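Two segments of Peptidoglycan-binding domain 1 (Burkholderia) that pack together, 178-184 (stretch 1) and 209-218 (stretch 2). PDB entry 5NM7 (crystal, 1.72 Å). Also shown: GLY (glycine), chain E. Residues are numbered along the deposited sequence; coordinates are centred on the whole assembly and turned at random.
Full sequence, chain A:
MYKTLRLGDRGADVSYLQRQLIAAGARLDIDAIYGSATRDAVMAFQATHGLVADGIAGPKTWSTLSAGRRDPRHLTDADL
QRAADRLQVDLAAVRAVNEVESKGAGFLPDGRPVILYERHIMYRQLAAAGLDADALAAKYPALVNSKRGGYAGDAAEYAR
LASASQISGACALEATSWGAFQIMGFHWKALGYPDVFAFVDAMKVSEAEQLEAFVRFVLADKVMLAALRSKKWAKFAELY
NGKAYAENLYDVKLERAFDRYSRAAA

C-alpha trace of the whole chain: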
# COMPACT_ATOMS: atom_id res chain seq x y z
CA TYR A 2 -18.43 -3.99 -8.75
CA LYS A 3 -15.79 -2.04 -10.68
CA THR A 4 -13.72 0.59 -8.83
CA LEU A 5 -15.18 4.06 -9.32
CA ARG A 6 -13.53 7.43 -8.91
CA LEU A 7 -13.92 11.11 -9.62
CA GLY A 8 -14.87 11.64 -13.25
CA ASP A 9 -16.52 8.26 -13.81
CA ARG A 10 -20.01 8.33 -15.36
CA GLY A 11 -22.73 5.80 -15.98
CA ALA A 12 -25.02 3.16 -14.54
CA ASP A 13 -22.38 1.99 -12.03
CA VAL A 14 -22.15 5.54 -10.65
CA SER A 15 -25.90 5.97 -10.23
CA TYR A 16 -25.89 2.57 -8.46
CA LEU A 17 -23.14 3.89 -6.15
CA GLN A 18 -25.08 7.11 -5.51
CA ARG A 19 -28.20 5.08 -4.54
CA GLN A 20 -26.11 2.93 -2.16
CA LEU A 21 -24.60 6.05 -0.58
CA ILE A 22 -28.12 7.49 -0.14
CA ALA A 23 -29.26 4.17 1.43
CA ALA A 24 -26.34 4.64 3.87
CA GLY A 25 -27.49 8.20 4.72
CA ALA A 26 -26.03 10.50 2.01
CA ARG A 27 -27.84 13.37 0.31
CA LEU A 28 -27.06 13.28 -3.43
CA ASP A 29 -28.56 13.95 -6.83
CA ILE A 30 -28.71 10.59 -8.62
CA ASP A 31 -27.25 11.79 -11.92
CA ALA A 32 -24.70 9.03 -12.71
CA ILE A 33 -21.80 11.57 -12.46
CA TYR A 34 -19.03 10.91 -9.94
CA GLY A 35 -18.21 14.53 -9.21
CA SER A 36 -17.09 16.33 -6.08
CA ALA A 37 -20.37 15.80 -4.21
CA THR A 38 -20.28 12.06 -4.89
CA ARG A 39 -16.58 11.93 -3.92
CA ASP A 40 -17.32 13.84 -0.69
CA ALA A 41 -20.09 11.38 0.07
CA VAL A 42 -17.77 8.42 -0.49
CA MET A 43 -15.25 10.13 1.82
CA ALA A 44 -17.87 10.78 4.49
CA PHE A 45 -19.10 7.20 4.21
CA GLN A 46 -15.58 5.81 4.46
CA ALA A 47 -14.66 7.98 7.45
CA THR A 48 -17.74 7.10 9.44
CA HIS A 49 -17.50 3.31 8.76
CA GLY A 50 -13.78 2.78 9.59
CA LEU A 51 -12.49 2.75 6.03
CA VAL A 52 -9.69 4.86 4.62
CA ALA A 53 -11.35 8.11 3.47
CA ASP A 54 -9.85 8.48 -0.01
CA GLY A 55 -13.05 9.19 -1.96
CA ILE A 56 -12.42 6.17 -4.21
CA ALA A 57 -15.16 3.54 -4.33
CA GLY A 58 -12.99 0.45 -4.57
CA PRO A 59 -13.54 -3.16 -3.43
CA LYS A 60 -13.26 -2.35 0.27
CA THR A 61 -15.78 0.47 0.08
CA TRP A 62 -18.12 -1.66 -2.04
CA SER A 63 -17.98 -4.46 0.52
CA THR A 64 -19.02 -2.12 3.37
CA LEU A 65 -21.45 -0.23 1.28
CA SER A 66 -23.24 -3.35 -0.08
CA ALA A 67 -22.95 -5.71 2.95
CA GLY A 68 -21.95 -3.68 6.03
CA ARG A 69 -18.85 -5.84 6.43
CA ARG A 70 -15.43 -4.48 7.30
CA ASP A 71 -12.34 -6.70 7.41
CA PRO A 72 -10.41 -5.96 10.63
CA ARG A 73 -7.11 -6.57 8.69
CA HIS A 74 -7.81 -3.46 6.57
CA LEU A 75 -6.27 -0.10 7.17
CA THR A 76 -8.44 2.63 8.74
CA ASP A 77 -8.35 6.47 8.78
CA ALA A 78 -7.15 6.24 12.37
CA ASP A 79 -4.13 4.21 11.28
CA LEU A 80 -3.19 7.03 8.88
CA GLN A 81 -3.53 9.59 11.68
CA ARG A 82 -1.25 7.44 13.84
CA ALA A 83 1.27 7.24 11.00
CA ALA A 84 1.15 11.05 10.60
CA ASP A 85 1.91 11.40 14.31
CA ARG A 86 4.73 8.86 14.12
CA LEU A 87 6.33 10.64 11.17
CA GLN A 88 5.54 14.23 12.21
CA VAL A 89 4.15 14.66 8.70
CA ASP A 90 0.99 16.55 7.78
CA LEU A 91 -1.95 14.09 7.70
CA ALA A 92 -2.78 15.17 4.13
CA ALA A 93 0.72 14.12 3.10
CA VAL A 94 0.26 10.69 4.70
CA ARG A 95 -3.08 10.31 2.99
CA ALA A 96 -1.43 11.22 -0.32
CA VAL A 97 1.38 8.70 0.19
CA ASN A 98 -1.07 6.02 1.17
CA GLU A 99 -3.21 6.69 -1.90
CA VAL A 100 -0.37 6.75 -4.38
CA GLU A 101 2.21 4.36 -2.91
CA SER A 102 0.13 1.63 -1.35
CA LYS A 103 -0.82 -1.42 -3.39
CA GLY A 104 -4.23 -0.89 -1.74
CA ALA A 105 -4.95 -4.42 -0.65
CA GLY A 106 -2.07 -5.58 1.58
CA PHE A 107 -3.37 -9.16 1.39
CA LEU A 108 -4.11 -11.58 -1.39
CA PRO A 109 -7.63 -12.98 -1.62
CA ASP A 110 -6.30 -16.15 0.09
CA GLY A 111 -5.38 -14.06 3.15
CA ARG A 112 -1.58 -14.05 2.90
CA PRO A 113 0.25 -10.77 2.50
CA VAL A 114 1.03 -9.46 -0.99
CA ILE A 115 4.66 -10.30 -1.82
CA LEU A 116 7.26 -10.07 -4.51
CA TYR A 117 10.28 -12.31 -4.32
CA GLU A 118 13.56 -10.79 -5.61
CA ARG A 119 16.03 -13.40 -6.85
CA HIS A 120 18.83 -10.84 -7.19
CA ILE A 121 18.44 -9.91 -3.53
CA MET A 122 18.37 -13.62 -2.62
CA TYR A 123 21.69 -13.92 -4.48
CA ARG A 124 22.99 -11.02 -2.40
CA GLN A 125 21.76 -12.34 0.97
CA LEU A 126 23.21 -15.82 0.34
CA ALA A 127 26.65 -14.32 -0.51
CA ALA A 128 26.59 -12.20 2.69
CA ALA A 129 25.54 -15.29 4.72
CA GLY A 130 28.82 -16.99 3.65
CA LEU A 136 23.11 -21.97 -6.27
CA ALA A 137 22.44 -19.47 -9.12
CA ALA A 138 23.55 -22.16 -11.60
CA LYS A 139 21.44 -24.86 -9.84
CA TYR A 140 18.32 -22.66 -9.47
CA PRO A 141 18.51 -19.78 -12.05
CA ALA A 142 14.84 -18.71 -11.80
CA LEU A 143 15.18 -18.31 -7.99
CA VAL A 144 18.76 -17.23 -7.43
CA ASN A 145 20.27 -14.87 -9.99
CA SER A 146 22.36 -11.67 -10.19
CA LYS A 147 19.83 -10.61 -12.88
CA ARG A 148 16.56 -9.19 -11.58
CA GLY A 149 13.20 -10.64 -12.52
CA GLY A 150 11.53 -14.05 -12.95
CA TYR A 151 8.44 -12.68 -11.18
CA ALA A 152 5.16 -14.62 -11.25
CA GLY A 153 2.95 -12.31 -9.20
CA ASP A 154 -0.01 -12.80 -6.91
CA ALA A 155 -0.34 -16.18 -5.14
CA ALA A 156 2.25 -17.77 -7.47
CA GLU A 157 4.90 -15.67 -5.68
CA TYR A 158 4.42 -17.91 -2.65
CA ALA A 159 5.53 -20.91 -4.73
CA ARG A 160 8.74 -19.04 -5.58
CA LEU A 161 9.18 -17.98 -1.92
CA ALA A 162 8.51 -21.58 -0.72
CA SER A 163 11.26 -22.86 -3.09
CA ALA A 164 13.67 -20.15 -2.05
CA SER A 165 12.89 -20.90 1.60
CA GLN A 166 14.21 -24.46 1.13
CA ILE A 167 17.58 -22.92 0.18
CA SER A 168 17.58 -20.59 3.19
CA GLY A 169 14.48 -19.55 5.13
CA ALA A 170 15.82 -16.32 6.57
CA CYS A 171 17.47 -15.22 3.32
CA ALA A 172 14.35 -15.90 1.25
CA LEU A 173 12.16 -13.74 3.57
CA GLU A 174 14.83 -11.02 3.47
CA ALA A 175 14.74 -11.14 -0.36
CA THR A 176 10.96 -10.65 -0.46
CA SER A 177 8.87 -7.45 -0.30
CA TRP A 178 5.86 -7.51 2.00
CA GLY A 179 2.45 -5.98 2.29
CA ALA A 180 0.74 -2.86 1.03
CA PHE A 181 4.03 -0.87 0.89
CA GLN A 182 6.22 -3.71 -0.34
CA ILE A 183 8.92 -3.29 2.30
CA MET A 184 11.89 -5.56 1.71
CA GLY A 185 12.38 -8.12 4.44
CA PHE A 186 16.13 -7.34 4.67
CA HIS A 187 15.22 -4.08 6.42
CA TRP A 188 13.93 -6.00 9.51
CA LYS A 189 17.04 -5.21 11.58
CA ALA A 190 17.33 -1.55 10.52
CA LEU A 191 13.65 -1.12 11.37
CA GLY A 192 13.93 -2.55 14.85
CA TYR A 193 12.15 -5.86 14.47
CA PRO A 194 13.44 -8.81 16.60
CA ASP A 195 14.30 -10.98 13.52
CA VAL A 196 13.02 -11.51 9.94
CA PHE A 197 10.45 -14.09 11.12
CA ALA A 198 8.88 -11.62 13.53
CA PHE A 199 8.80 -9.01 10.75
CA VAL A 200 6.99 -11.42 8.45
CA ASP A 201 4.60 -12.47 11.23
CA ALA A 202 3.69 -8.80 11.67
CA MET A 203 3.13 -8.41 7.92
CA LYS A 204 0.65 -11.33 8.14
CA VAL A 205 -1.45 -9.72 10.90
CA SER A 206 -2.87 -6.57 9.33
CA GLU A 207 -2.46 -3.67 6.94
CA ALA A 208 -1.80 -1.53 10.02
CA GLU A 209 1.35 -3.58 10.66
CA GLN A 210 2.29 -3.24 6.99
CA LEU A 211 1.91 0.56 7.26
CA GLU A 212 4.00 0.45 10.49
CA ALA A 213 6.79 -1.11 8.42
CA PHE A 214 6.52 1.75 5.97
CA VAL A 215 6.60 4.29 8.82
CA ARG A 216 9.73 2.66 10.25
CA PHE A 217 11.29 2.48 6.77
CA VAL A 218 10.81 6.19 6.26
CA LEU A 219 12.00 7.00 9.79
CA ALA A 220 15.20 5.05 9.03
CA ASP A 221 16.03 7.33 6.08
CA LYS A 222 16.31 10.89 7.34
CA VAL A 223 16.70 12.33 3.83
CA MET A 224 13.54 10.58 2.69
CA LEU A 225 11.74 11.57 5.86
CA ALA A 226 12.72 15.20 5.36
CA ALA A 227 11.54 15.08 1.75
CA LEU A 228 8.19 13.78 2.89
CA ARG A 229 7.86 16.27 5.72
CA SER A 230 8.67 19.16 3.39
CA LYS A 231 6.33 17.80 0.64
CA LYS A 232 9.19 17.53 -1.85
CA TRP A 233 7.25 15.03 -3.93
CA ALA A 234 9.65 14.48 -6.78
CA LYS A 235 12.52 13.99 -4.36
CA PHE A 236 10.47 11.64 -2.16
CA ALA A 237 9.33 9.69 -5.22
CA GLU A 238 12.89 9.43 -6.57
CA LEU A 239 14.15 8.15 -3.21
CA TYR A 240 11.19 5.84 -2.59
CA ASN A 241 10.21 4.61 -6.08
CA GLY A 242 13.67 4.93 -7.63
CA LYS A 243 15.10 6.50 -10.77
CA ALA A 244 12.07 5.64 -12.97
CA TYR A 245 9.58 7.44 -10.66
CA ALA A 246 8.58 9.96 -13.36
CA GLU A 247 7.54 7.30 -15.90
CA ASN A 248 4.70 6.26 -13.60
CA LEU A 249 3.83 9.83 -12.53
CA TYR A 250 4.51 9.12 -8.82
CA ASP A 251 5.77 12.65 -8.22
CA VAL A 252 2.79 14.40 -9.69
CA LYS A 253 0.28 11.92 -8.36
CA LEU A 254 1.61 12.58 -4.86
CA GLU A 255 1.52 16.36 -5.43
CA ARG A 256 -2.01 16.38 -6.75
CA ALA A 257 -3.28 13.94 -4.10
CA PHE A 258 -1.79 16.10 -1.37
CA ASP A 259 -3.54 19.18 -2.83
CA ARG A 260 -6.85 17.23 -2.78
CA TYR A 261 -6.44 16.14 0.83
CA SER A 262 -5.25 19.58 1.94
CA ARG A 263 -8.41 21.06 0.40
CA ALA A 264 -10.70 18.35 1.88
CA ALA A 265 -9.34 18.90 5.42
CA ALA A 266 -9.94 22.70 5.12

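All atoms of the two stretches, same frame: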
# COMPACT_ATOMS: atom_id res chain seq x y z
N TRP A 178 7.05 -7.11 1.26
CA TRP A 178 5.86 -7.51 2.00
C TRP A 178 4.86 -6.42 2.15
O TRP A 178 5.19 -5.29 2.48
CB TRP A 178 6.27 -7.93 3.40
CG TRP A 178 7.16 -9.11 3.36
CD1 TRP A 178 8.52 -9.13 3.19
CD2 TRP A 178 6.76 -10.47 3.43
NE1 TRP A 178 8.98 -10.40 3.14
CE2 TRP A 178 7.91 -11.25 3.27
CE3 TRP A 178 5.52 -11.09 3.59
CZ2 TRP A 178 7.89 -12.63 3.31
CZ3 TRP A 178 5.49 -12.46 3.61
CH2 TRP A 178 6.65 -13.22 3.46
N GLY A 179 3.60 -6.79 1.93
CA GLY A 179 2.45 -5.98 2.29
C GLY A 179 2.22 -4.80 1.36
O GLY A 179 2.78 -4.71 0.28
N ALA A 180 1.32 -3.93 1.83
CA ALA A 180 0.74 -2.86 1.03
C ALA A 180 1.81 -1.90 0.53
O ALA A 180 1.67 -1.35 -0.56
CB ALA A 180 -0.28 -2.10 1.85
N PHE A 181 2.90 -1.74 1.31
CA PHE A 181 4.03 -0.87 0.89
C PHE A 181 5.26 -1.59 0.40
O PHE A 181 6.28 -0.98 0.12
CB PHE A 181 4.36 0.09 2.04
CG PHE A 181 3.25 1.02 2.32
CD1 PHE A 181 3.11 2.21 1.60
CD2 PHE A 181 2.27 0.69 3.21
CE1 PHE A 181 2.04 3.04 1.82
CE2 PHE A 181 1.21 1.55 3.44
CZ PHE A 181 1.08 2.71 2.72
N GLN A 182 5.18 -2.92 0.26
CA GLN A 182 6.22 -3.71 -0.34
C GLN A 182 7.61 -3.41 0.26
O GLN A 182 8.56 -3.08 -0.47
CB GLN A 182 6.16 -3.58 -1.87
CG GLN A 182 4.93 -4.26 -2.44
CD GLN A 182 5.03 -5.78 -2.34
OE1 GLN A 182 5.77 -6.39 -3.10
NE2 GLN A 182 4.35 -6.37 -1.39
N ILE A 183 7.66 -3.50 1.58
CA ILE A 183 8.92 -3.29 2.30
C ILE A 183 9.75 -4.56 2.20
O ILE A 183 9.25 -5.67 2.51
CB ILE A 183 8.66 -2.86 3.74
CG1 ILE A 183 7.79 -1.59 3.80
CG2 ILE A 183 9.98 -2.67 4.49
CD1 ILE A 183 8.35 -0.37 3.10
N MET A 184 11.01 -4.42 1.77
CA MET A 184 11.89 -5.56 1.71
C MET A 184 12.21 -6.12 3.08
O MET A 184 12.52 -5.40 4.02
CB MET A 184 13.17 -5.22 1.00
CG MET A 184 13.01 -4.92 -0.48
SD MET A 184 12.44 -6.32 -1.45
CE MET A 184 13.66 -7.59 -1.14
N GLU A 209 -0.02 -3.16 10.47
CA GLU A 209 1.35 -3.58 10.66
C GLU A 209 2.20 -3.32 9.42
O GLU A 209 3.36 -2.96 9.53
CB GLU A 209 1.45 -5.05 11.07
CG GLU A 209 0.92 -5.32 12.47
CD GLU A 209 1.80 -4.69 13.57
OE1 GLU A 209 3.01 -4.54 13.35
OE2 GLU A 209 1.31 -4.36 14.67
N GLN A 210 1.60 -3.49 8.26
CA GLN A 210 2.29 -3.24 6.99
C GLN A 210 2.61 -1.76 6.83
O GLN A 210 3.69 -1.42 6.37
CB GLN A 210 1.43 -3.74 5.86
CG GLN A 210 1.26 -5.23 5.92
CD GLN A 210 0.31 -5.74 4.86
OE1 GLN A 210 -0.16 -4.99 4.02
NE2 GLN A 210 0.08 -7.04 4.87
N LEU A 211 1.67 -0.91 7.22
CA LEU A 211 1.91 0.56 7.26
C LEU A 211 2.98 0.91 8.30
O LEU A 211 3.79 1.79 8.06
CB LEU A 211 0.66 1.33 7.60
CG LEU A 211 0.74 2.86 7.78
CD1 LEU A 211 1.23 3.55 6.52
CD2 LEU A 211 -0.60 3.39 8.20
N GLU A 212 2.99 0.22 9.44
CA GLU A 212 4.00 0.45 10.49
C GLU A 212 5.39 0.19 9.92
O GLU A 212 6.31 0.94 10.22
CB GLU A 212 3.73 -0.39 11.74
CG GLU A 212 4.80 -0.38 12.84
CD GLU A 212 5.08 0.97 13.44
OE1 GLU A 212 4.30 1.95 13.30
OE2 GLU A 212 6.15 1.12 14.09
N ALA A 213 5.53 -0.86 9.09
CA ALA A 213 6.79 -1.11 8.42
C ALA A 213 7.20 0.03 7.54
O ALA A 213 8.40 0.48 7.57
CB ALA A 213 6.77 -2.40 7.64
N PHE A 214 6.25 0.55 6.79
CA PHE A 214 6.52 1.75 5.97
C PHE A 214 6.96 2.93 6.82
O PHE A 214 7.95 3.58 6.50
CB PHE A 214 5.31 2.12 5.10
CG PHE A 214 5.38 3.49 4.47
CD1 PHE A 214 6.00 3.65 3.24
CD2 PHE A 214 4.85 4.59 5.09
CE1 PHE A 214 6.09 4.88 2.66
CE2 PHE A 214 4.94 5.84 4.51
CZ PHE A 214 5.55 5.98 3.29
N VAL A 215 6.24 3.18 7.91
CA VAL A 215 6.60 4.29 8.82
C VAL A 215 8.03 4.11 9.30
O VAL A 215 8.85 5.05 9.25
CB VAL A 215 5.62 4.36 9.99
CG1 VAL A 215 6.13 5.25 11.10
CG2 VAL A 215 4.27 4.86 9.49
N ARG A 216 8.35 2.91 9.78
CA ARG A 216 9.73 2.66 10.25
C ARG A 216 10.76 2.83 9.15
O ARG A 216 11.86 3.35 9.41
CB ARG A 216 9.85 1.29 10.90
CG ARG A 216 8.99 1.13 12.15
CD ARG A 216 9.11 -0.30 12.63
NE ARG A 216 8.28 -0.59 13.79
CZ ARG A 216 8.48 -1.62 14.63
NH1 ARG A 216 9.50 -2.45 14.46
NH2 ARG A 216 7.64 -1.81 15.66
N PHE A 217 10.42 2.39 7.93
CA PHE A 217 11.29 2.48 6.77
C PHE A 217 11.63 3.92 6.47
O PHE A 217 12.81 4.26 6.26
CB PHE A 217 10.62 1.85 5.57
CG PHE A 217 11.42 1.90 4.32
CD1 PHE A 217 11.10 2.81 3.34
CD2 PHE A 217 12.47 1.02 4.08
CE1 PHE A 217 11.83 2.84 2.17
CE2 PHE A 217 13.20 1.04 2.91
CZ PHE A 217 12.88 1.98 1.94
N VAL A 218 10.62 4.76 6.52
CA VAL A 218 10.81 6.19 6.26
C VAL A 218 11.60 6.83 7.40
O VAL A 218 12.53 7.61 7.14
CB VAL A 218 9.49 6.91 6.01
CG1 VAL A 218 9.72 8.39 5.80
CG2 VAL A 218 8.82 6.34 4.75
N GLY E . 2.11 3.61 12.71
CA GLY E . 1.26 3.12 11.56
C GLY E . 0.26 2.08 12.00
O GLY E . 0.23 1.81 13.19
OXT GLY E . -0.55 1.53 11.22
O HOH W 1 4.09 -2.84 3.69

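The most unusual feature of this contact is the way a single glutamine of the helix meets a tight turn at a glycine. Gln210 points its CA-to-CB bond toward the turn, and its OE1 accepts a hydrogen bond from the backbone N of Ala180 (N to OE1 2.8 Å, N-H...O angle 145°), the one direct hydrogen bond between the stretches. The same OE1 lies 3.3 Å from Gly179 CA. No side chain could stand there: an ideal CB on Gly179 would point toward the helix and fall 2.6 Å from Gln210 CD, a clash, and the positive phi of 76° by itself favours glycine. Gly179 CA and Gln210 CA are 5.4 Å apart, the closer of the two backbone register pairs. The amide of Gln210 is also satisfied at NE2, by a partner elsewhere in the structure.

The turn is type I, from Gly179 to Gln182, and is held from within. Gly179 O accepts from Gln182 N (3.0 Å) and again from the side-chain NE2 of Gln182 (2.8 Å, nearly linear at 174°). Trp178 and Ile183 pair across its base, Trp178 N to Ile183 O at 2.9 Å and Ile183 N to Trp178 O at 3.2 Å.

A water supplements the direct bond. It donates to Trp178 O (2.9 Å) and to Gln210 O (3.1 Å) and accepts from Phe181 N (2.9 Å), so it links two backbone groups of the turn region to a helix carbonyl that also receives Phe214 N at 3.3 Å.

Beyond these polar links the contact is apolar. Phe181 (chi1 m) points toward the helix and meets Phe214 (chi1 t), with CD1 of Phe181 3.6 Å from CD1 of Phe214. The ring centroids are 4.6 Å apart and the planes lie at 32°, an oblique pairing. Phe214 CB sits over one face of the Phe181 ring, 4.1 Å from its centroid, in a CH-pi contact. Leu211, whose CA-to-CB bond runs sideways, still brings its CD1 to 3.7 Å from Phe181 CE2.

Ile183 also points toward the helix and spans just over one turn of it: its CG1 is 4.1 Å from Ala213 CB, and its CD1 is 4.0 Å from Phe217 CG. Phe181 and Ile183 contribute the largest areas to the 407 Å² buried in total.

Glu212 points away from the turn; its OE2 forms a salt bridge with Arg216 NE (2.7 Å), while its OE1 accepts from N of the bound glycine (2.8 Å).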